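Local coordinates for protein argonaute (Marinitoga piezophila, PDB 5I4A), which uses short 5'-hydroxyl RNA guides to bind complementary targets and cleaves single-stranded DNA, possibly in defence against invading mobile genetic elements, at residues H138-N142 and K563-N567; Y290-Q294 and L333-K337; L296-F301 and D371-V377. All blocks are in the same frame, centred on the assembly; numbering follows the deposited sequence.

Contact 1 (H138-N142 and K563-N567); sequences HNISN and KLDEN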
loop_
_atom_site.group_PDB
_atom_site.type_symbol
_atom_site.label_atom_id
_atom_site.label_comp_id
_atom_site.label_asym_id
_atom_site.label_seq_id
_atom_site.Cartn_x
_atom_site.Cartn_y
_atom_site.Cartn_z
ATOM N N HIS A 138 -15.077 12.612 -2.507
ATOM C CA HIS A 138 -14.556 12.496 -3.859
ATOM C C HIS A 138 -15.148 13.584 -4.739
ATOM O O HIS A 138 -16.340 13.892 -4.646
ATOM C CB HIS A 138 -14.865 11.116 -4.442
ATOM C CG HIS A 138 -14.503 9.989 -3.528
ATOM N ND1 HIS A 138 -13.237 9.448 -3.480
ATOM C CD2 HIS A 138 -15.237 9.315 -2.612
ATOM C CE1 HIS A 138 -13.209 8.481 -2.579
ATOM N NE2 HIS A 138 -14.408 8.382 -2.037
ATOM N N ASN A 139 -14.307 14.167 -5.585
ATOM C CA ASN A 139 -14.709 15.205 -6.529
ATOM C C ASN A 139 -14.684 14.589 -7.926
ATOM O O ASN A 139 -13.632 14.521 -8.568
ATOM C CB ASN A 139 -13.789 16.419 -6.422
ATOM C CG ASN A 139 -14.373 17.658 -7.073
ATOM O OD1 ASN A 139 -13.643 18.555 -7.492
ATOM N ND2 ASN A 139 -15.697 17.712 -7.162
ATOM N N ILE A 140 -15.844 14.123 -8.386
ATOM C CA ILE A 140 -15.980 13.448 -9.672
ATOM C C ILE A 140 -16.890 14.281 -10.564
ATOM O O ILE A 140 -18.015 14.613 -10.172
ATOM C CB ILE A 140 -16.553 12.028 -9.514
ATOM C CG1 ILE A 140 -15.826 11.257 -8.410
ATOM C CG2 ILE A 140 -16.475 11.270 -10.836
ATOM C CD1 ILE A 140 -16.416 9.881 -8.154
ATOM N N SER A 141 -16.406 14.604 -11.766
ATOM C CA SER A 141 -17.211 15.280 -12.788
ATOM C C SER A 141 -17.842 16.567 -12.262
ATOM O O SER A 141 -19.035 16.814 -12.452
ATOM C CB SER A 141 -18.288 14.348 -13.350
ATOM O OG SER A 141 -17.778 13.531 -14.388
ATOM N N ASN A 142 -17.040 17.389 -11.585
ATOM C CA ASN A 142 -17.428 18.683 -11.024
ATOM C C ASN A 142 -18.443 18.574 -9.893
ATOM O O ASN A 142 -18.921 19.608 -9.412
ATOM C CB ASN A 142 -17.990 19.640 -12.087
ATOM C CG ASN A 142 -16.986 20.683 -12.525
ATOM O OD1 ASN A 142 -15.853 20.713 -12.043
ATOM N ND2 ASN A 142 -17.396 21.544 -13.448
ATOM N N LYS A 563 -14.475 3.705 -14.961
ATOM C CA LYS A 563 -14.280 5.126 -15.209
ATOM C C LYS A 563 -15.189 5.928 -14.288
ATOM O O LYS A 563 -16.411 5.746 -14.303
ATOM C CB LYS A 563 -14.566 5.464 -16.671
ATOM C CG LYS A 563 -14.708 6.950 -16.949
ATOM C CD LYS A 563 -14.262 7.269 -18.362
ATOM C CE LYS A 563 -15.073 8.392 -18.975
ATOM N NZ LYS A 563 -14.584 8.725 -20.341
ATOM N N LEU A 564 -14.593 6.808 -13.486
ATOM C CA LEU A 564 -15.358 7.745 -12.673
ATOM C C LEU A 564 -15.721 8.997 -13.461
ATOM O O LEU A 564 -16.901 9.349 -13.569
ATOM C CB LEU A 564 -14.567 8.120 -11.419
ATOM C CG LEU A 564 -14.212 6.961 -10.496
ATOM C CD1 LEU A 564 -13.422 7.479 -9.306
ATOM C CD2 LEU A 564 -15.468 6.232 -10.044
ATOM N N ASP A 565 -14.720 9.681 -14.005
ATOM C CA ASP A 565 -14.940 10.805 -14.905
ATOM C C ASP A 565 -13.859 10.770 -15.977
ATOM O O ASP A 565 -13.157 9.767 -16.146
ATOM C CB ASP A 565 -14.968 12.137 -14.141
ATOM C CG ASP A 565 -13.680 12.420 -13.384
ATOM O OD1 ASP A 565 -12.581 12.276 -13.961
ATOM O OD2 ASP A 565 -13.770 12.802 -12.199
ATOM N N GLU A 566 -13.702 11.891 -16.682
ATOM C CA GLU A 566 -12.844 11.913 -17.858
ATOM C C GLU A 566 -11.384 11.649 -17.509
ATOM O O GLU A 566 -10.642 11.092 -18.328
ATOM C CB GLU A 566 -12.991 13.255 -18.577
ATOM C CG GLU A 566 -12.556 13.242 -20.035
ATOM C CD GLU A 566 -13.405 12.326 -20.906
ATOM O OE1 GLU A 566 -14.478 11.872 -20.452
ATOM O OE2 GLU A 566 -12.993 12.060 -22.055
ATOM N N ASN A 567 -10.955 12.021 -16.304
ATOM C CA ASN A 567 -9.552 11.925 -15.922
ATOM C C ASN A 567 -9.312 11.011 -14.727
ATOM O O ASN A 567 -8.181 10.947 -14.234
ATOM C CB ASN A 567 -8.992 13.319 -15.624
ATOM C CG ASN A 567 -8.658 14.094 -16.882
ATOM O OD1 ASN A 567 -9.546 14.495 -17.635
ATOM N ND2 ASN A 567 -7.369 14.315 -17.114
#
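Asp565 reaches across to the turn after Ile140 and takes the backbone N-H of Ser141 on its OD2, 3.2 Å from Ser141 N. The bond is moderately bent, and the donor comes to the anti side of OD2, 31° out of the carboxylate plane. Asp565 CG lies between its own backbone N and carbonyl carbon; this chi1 of 59° sets the carboxylate between the two loops, and its fork then gives each oxygen a separate partner. OD1 turns back to the backbone N of Asn567 at 2.9 Å, closing an Asx turn, and also bonds Thr568 OG1. A short, forked acid suits this place, since one oxygen shapes its own loop while the other grips the neighbouring one.

Beside this polar link, both branches of Ile140 bear on Leu564. CG2, anti to the backbone N, lies 3.7 Å from Leu564 CB, and CD1, on the other branch, reaches Leu564 CD1 at 4.0 Å. Ile140 CG2 also borders the carboxylate, 3.4 Å from Asp565 OD2. Ser141, with positive phi in the tight turn, is small enough for its OG to lie 3.1 Å from Asp565 CB.

The contact joins linker L1 to the PIWI domain. Strands 138-140 and 563-565 run at 82° to each other and share no sheet: the first belongs to hairpin 127-140/143-156, the second pairs with 264-266 and 568-571. Leu8 of strand 8-10 and Tyr145 of strand 143-156 pack on Ile140, while Ile570 of strand 568-571 and Ile551 pack on Leu564.

Contact 2 (Y290-Q294 and L333-K337); sequences YKNEQ and LGFSK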
loop_
_atom_site.group_PDB
_atom_site.type_symbol
_atom_site.label_atom_id
_atom_site.label_comp_id
_atom_site.label_asym_id
_atom_site.label_seq_id
_atom_site.Cartn_x
_atom_site.Cartn_y
_atom_site.Cartn_z
ATOM N N TYR A 290 10.146 -16.476 -22.259
ATOM C CA TYR A 290 10.225 -15.779 -23.539
ATOM C C TYR A 290 11.665 -15.706 -24.035
ATOM O O TYR A 290 11.938 -15.916 -25.223
ATOM C CB TYR A 290 9.629 -14.377 -23.397
ATOM C CG TYR A 290 9.656 -13.542 -24.659
ATOM C CD1 TYR A 290 8.829 -13.845 -25.734
ATOM C CD2 TYR A 290 10.491 -12.436 -24.765
ATOM C CE1 TYR A 290 8.844 -13.079 -26.885
ATOM C CE2 TYR A 290 10.512 -11.663 -25.912
ATOM C CZ TYR A 290 9.687 -11.991 -26.968
ATOM O OH TYR A 290 9.704 -11.227 -28.113
ATOM N N LYS A 291 12.601 -15.433 -23.132
ATOM C CA LYS A 291 14.019 -15.390 -23.457
ATOM C C LYS A 291 14.800 -16.012 -22.313
ATOM O O LYS A 291 14.651 -15.598 -21.159
ATOM C CB LYS A 291 14.489 -13.952 -23.697
ATOM C CG LYS A 291 15.959 -13.823 -24.050
ATOM C CD LYS A 291 16.493 -12.476 -23.598
ATOM C CE LYS A 291 17.501 -11.909 -24.580
ATOM N NZ LYS A 291 16.954 -10.712 -25.280
ATOM N N ASN A 292 15.617 -17.012 -22.633
ATOM C CA ASN A 292 16.500 -17.615 -21.644
ATOM C C ASN A 292 17.778 -18.082 -22.328
ATOM O O ASN A 292 18.627 -17.256 -22.684
ATOM C CB ASN A 292 15.802 -18.772 -20.923
ATOM C CG ASN A 292 16.462 -19.121 -19.597
ATOM O OD1 ASN A 292 17.681 -19.023 -19.451
ATOM N ND2 ASN A 292 15.655 -19.532 -18.623
ATOM N N GLU A 293 17.911 -19.395 -22.534
ATOM C CA GLU A 293 19.125 -19.999 -23.089
ATOM C C GLU A 293 20.352 -19.658 -22.249
ATOM O O GLU A 293 21.478 -19.630 -22.754
ATOM C CB GLU A 293 19.357 -19.591 -24.550
ATOM C CG GLU A 293 18.148 -19.737 -25.468
ATOM C CD GLU A 293 17.328 -18.463 -25.563
ATOM O OE1 GLU A 293 16.155 -18.479 -25.137
ATOM O OE2 GLU A 293 17.863 -17.444 -26.057
ATOM N N GLN A 294 20.141 -19.391 -20.960
ATOM C CA GLN A 294 21.192 -19.008 -20.032
ATOM C C GLN A 294 21.441 -20.123 -19.023
ATOM O O GLN A 294 20.536 -20.905 -18.715
ATOM C CB GLN A 294 20.823 -17.724 -19.278
ATOM C CG GLN A 294 20.413 -16.564 -20.175
ATOM C CD GLN A 294 21.567 -16.028 -21.002
ATOM O OE1 GLN A 294 21.457 -15.859 -22.219
ATOM N NE2 GLN A 294 22.683 -15.751 -20.340
ATOM N N LEU A 333 11.595 -23.901 -17.842
ATOM C CA LEU A 333 11.718 -22.456 -17.969
ATOM C C LEU A 333 12.739 -22.036 -19.016
ATOM O O LEU A 333 12.824 -20.845 -19.328
ATOM C CB LEU A 333 12.068 -21.840 -16.612
ATOM C CG LEU A 333 10.954 -21.952 -15.570
ATOM C CD1 LEU A 333 11.368 -21.290 -14.271
ATOM C CD2 LEU A 333 9.648 -21.355 -16.094
ATOM N N GLY A 334 13.508 -22.968 -19.567
ATOM C CA GLY A 334 14.399 -22.664 -20.665
ATOM C C GLY A 334 15.852 -22.432 -20.312
ATOM O O GLY A 334 16.582 -21.864 -21.135
ATOM N N PHE A 335 16.298 -22.843 -19.127
ATOM C CA PHE A 335 17.709 -22.720 -18.786
ATOM C C PHE A 335 18.530 -23.708 -19.606
ATOM O O PHE A 335 18.159 -24.876 -19.748
ATOM C CB PHE A 335 17.929 -22.964 -17.293
ATOM C CG PHE A 335 17.406 -21.868 -16.411
ATOM C CD1 PHE A 335 18.089 -20.668 -16.300
ATOM C CD2 PHE A 335 16.240 -22.039 -15.685
ATOM C CE1 PHE A 335 17.613 -19.656 -15.488
ATOM C CE2 PHE A 335 15.759 -21.031 -14.874
ATOM C CZ PHE A 335 16.448 -19.839 -14.775
ATOM N N SER A 336 19.646 -23.227 -20.158
ATOM C CA SER A 336 20.521 -24.103 -20.930
ATOM C C SER A 336 21.036 -25.252 -20.076
ATOM O O SER A 336 21.076 -26.403 -20.528
ATOM C CB SER A 336 21.683 -23.302 -21.519
ATOM O OG SER A 336 22.504 -22.759 -20.499
ATOM N N LYS A 337 21.410 -24.968 -18.831
ATOM C CA LYS A 337 21.876 -26.017 -17.936
ATOM C C LYS A 337 21.844 -25.518 -16.499
ATOM O O LYS A 337 21.751 -24.315 -16.232
ATOM C CB LYS A 337 23.287 -26.479 -18.310
ATOM C CG LYS A 337 24.306 -25.378 -18.164
ATOM C CD LYS A 337 25.691 -25.817 -18.600
ATOM C CE LYS A 337 26.731 -24.936 -17.992
ATOM N NZ LYS A 337 28.074 -25.198 -18.593
#
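Asn292 meets the end of helix 325-333 where a Schellman motif closes it at Gly334, and its amide stands nearly upright on the ring of Phe335, the two planes 80° apart. Its ND2 lies 3.5 Å above the centre of one ring face, so an N-H edge rather than the flat of the amide is turned to the pi cloud. With CG anti to the backbone N (chi1 -160°), the amide is carried past Gly334 to the carbonyl of Leu333, where ND2 donates to Leu333 O over 3.2 Å from above the carbonyl plane. The other end is used too: OD1 accepts from Gln294 N at 2.9 Å, an Asx turn that folds residues 292-294 round the side chain. Asparagine suits the place because it can donate to the helix end and accept from its own loop at once.

Gly334 has a phi of 99°, as the residue ending a helix in a Schellman motif commonly does, and with no side chain it lets Asn292 CB lie close to its carbonyl. That oxygen, Gly334 O, receives the N-H of Glu293, 3.1 Å from Glu293 N. Glu293, also at positive phi, points its CB away and curls back, OE1 taking the N-H of Asn292 from above the carboxylate plane.

Phe335 is buried, with Leu296, Val419 and Ile426 also touching its side chain. Bonds from Asn292, Glu293 and Gln294 to residues 333-336 tie linker L2 to the Mid domain. At the ring's edge, in its plane, sits Gln294 O, 3.4 Å from Phe335 CD1; this same oxygen accepts the backbone N-H of Ser336, with Ser336 N 2.9 Å from Gln294 O.

Contact 3 (L296-F301 and D371-V377); sequences LKAIFF and DNVMAIV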
loop_
_atom_site.group_PDB
_atom_site.type_symbol
_atom_site.label_atom_id
_atom_site.label_comp_id
_atom_site.label_asym_id
_atom_site.label_seq_id
_atom_site.Cartn_x
_atom_site.Cartn_y
_atom_site.Cartn_z
ATOM N N LEU A 296 21.913 -21.708 -15.316
ATOM C CA LEU A 296 21.544 -21.479 -13.925
ATOM C C LEU A 296 22.662 -22.034 -13.051
ATOM O O LEU A 296 22.843 -23.253 -12.962
ATOM C CB LEU A 296 20.206 -22.139 -13.599
ATOM C CG LEU A 296 19.711 -21.989 -12.157
ATOM C CD1 LEU A 296 19.567 -20.522 -11.785
ATOM C CD2 LEU A 296 18.395 -22.728 -11.960
ATOM N N LYS A 297 23.419 -21.139 -12.425
ATOM C CA LYS A 297 24.551 -21.501 -11.585
ATOM C C LYS A 297 24.239 -21.156 -10.135
ATOM O O LYS A 297 23.602 -20.135 -9.857
ATOM C CB LYS A 297 25.823 -20.781 -12.047
ATOM C CG LYS A 297 26.255 -21.163 -13.462
ATOM C CD LYS A 297 27.480 -20.383 -13.916
ATOM C CE LYS A 297 27.175 -18.901 -14.049
ATOM N NZ LYS A 297 28.316 -18.147 -14.642
ATOM N N ALA A 298 24.684 -22.006 -9.209
ATOM C CA ALA A 298 24.297 -21.824 -7.818
ATOM C C ALA A 298 25.301 -22.485 -6.884
ATOM O O ALA A 298 25.999 -23.428 -7.263
ATOM C CB ALA A 298 22.894 -22.391 -7.564
ATOM N N ILE A 299 25.362 -21.962 -5.658
ATOM C CA ILE A 299 26.066 -22.587 -4.546
ATOM C C ILE A 299 25.159 -22.514 -3.322
ATOM O O ILE A 299 24.162 -21.789 -3.305
ATOM C CB ILE A 299 27.433 -21.930 -4.249
ATOM C CG1 ILE A 299 27.272 -20.430 -3.991
ATOM C CG2 ILE A 299 28.419 -22.194 -5.384
ATOM C CD1 ILE A 299 28.565 -19.741 -3.608
ATOM N N PHE A 300 25.518 -23.272 -2.288
ATOM C CA PHE A 300 24.685 -23.445 -1.105
ATOM C C PHE A 300 25.364 -22.869 0.132
ATOM O O PHE A 300 26.579 -23.014 0.312
ATOM C CB PHE A 300 24.371 -24.932 -0.856
ATOM C CG PHE A 300 23.616 -25.598 -1.972
ATOM C CD1 PHE A 300 24.291 -26.190 -3.027
ATOM C CD2 PHE A 300 22.230 -25.649 -1.954
ATOM C CE1 PHE A 300 23.594 -26.810 -4.050
ATOM C CE2 PHE A 300 21.532 -26.266 -2.974
ATOM C CZ PHE A 300 22.215 -26.846 -4.022
ATOM N N PHE A 301 24.570 -22.232 0.992
ATOM C CA PHE A 301 25.034 -21.739 2.285
ATOM C C PHE A 301 24.137 -22.302 3.377
ATOM O O PHE A 301 22.916 -22.118 3.340
ATOM C CB PHE A 301 25.037 -20.208 2.337
ATOM C CG PHE A 301 26.135 -19.573 1.529
ATOM C CD1 PHE A 301 25.942 -19.271 0.192
ATOM C CD2 PHE A 301 27.358 -19.279 2.109
ATOM C CE1 PHE A 301 26.954 -18.686 -0.555
ATOM C CE2 PHE A 301 28.369 -18.697 1.370
ATOM C CZ PHE A 301 28.169 -18.403 0.038
ATOM N N ASP A 371 29.906 -13.484 -12.914
ATOM C CA ASP A 371 28.629 -13.722 -13.582
ATOM C C ASP A 371 27.490 -13.894 -12.583
ATOM O O ASP A 371 27.620 -13.534 -11.408
ATOM C CB ASP A 371 28.716 -14.948 -14.493
ATOM C CG ASP A 371 30.014 -15.004 -15.266
ATOM O OD1 ASP A 371 30.739 -13.987 -15.280
ATOM O OD2 ASP A 371 30.316 -16.061 -15.858
ATOM N N ASN A 372 26.368 -14.445 -13.047
ATOM C CA ASN A 372 25.176 -14.622 -12.224
ATOM C C ASN A 372 25.263 -15.970 -11.522
ATOM O O ASN A 372 25.190 -17.020 -12.168
ATOM C CB ASN A 372 23.914 -14.540 -13.078
ATOM C CG ASN A 372 23.906 -13.328 -13.986
ATOM O OD1 ASN A 372 24.110 -12.203 -13.539
ATOM N ND2 ASN A 372 23.683 -13.559 -15.279
ATOM N N VAL A 373 25.414 -15.946 -10.200
ATOM C CA VAL A 373 25.458 -17.163 -9.398
ATOM C C VAL A 373 24.522 -16.976 -8.216
ATOM O O VAL A 373 24.666 -16.015 -7.447
ATOM C CB VAL A 373 26.883 -17.498 -8.919
ATOM C CG1 VAL A 373 26.855 -18.687 -7.960
ATOM C CG2 VAL A 373 27.780 -17.802 -10.108
ATOM N N MET A 374 23.567 -17.887 -8.077
ATOM C CA MET A 374 22.607 -17.836 -6.987
ATOM C C MET A 374 23.224 -18.390 -5.710
ATOM O O MET A 374 23.896 -19.423 -5.723
ATOM C CB MET A 374 21.359 -18.640 -7.342
ATOM C CG MET A 374 20.728 -18.238 -8.659
ATOM S SD MET A 374 20.084 -16.562 -8.584
ATOM C CE MET A 374 19.837 -16.233 -10.318
ATOM N N ALA A 375 22.987 -17.701 -4.603
ATOM C CA ALA A 375 23.376 -18.192 -3.288
ATOM C C ALA A 375 22.118 -18.740 -2.623
ATOM O O ALA A 375 21.289 -17.984 -2.112
ATOM C CB ALA A 375 24.027 -17.093 -2.460
ATOM N N ILE A 376 21.972 -20.063 -2.651
ATOM C CA ILE A 376 20.871 -20.743 -1.969
ATOM C C ILE A 376 21.220 -20.782 -0.484
ATOM O O ILE A 376 22.028 -21.603 -0.038
ATOM C CB ILE A 376 20.626 -22.142 -2.537
ATOM C CG1 ILE A 376 20.191 -22.040 -4.005
ATOM C CG2 ILE A 376 19.572 -22.875 -1.717
ATOM C CD1 ILE A 376 20.284 -23.342 -4.771
ATOM N N VAL A 377 20.614 -19.887 0.284
ATOM C CA VAL A 377 20.942 -19.692 1.690
ATOM C C VAL A 377 19.789 -20.250 2.509
ATOM O O VAL A 377 18.663 -19.738 2.442
ATOM C CB VAL A 377 21.183 -18.212 2.011
ATOM C CG1 VAL A 377 21.536 -18.033 3.480
ATOM C CG2 VAL A 377 22.276 -17.661 1.109
HETATM O O HOH W 1 22.749 -18.364 -12.778
HETATM O O HOH W 2 25.959 -16.333 -15.409
#
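The rings of Phe300 and Phe301 leave opposite faces of one strand, and each meets the neighbouring strand obliquely. Phe300 lies side by side with Ile376, both pointing the same way, its CE2 3.7 Å from Ile376 CD1; that methyl also reaches Ala298 CB at 3.9 Å. Phe319 meets the Phe300 ring edge-to-face, and the ring of Phe340 packs against it with planes about 30° apart. On the other side of the sheet Phe301 holds its CE1 3.8 Å from Ala375 CB, with Val377 CG2 beside its CB and CD1, and makes an edge-to-face pair with Phe393. Alanine at 375 leaves room for this ring, while beta-branched Ile376 and Val377 suit the extended backbone.

The strands are parallel, and four backbone hydrogen bonds join them: Met374 N to Lys297 O, Ile299 N to Met374 O, Ile376 N to Ile299 O and Phe301 N to Ile376 O. Nearer Asp371 and Asn372, side chains and water take over. Lys297 bends at chi3 (-66°), laying CE 3.3 Å from Asn372 O and bringing NZ to Asp371 OD2 in a salt bridge of 3.1 Å. One water links Lys297 N to Asn372 O; a second accepts from Asn372 N and, weakly, from Lys297 NZ.

Strand 295-302 is central in the parallel sheet of the Mid domain, pairing also with 337-340 and 350-352, while 374-379 continues to 398-403. Helix 412-424 covers the face bearing Leu296, Met374 and Ile376 through Met422, with Tyr418 also on Ile376.

Overall arrangement
Contacts 2 and 3 are neighbours, their centres about 16 Å apart, and their segments alternate along the chain. They meet directly: Lys337 O lies 2.8 Å from Leu296 N, a probable hydrogen bond, and Phe335 CD1 packs 3.7 Å from Leu296 CB, so the loops of contact 2 lead into the Mid sheet of contact 3. Contact 1 joins linker L1, in the PAZ lobe, to the PIWI domain, about 46 and 51 Å from them between centres. Both lie inside the chain loop it closes. None adjoins the annotated catalytic residues; nearest atoms are about 7, 10 and 7 Å from the bound nucleic acid for contacts 1, 2 and 3.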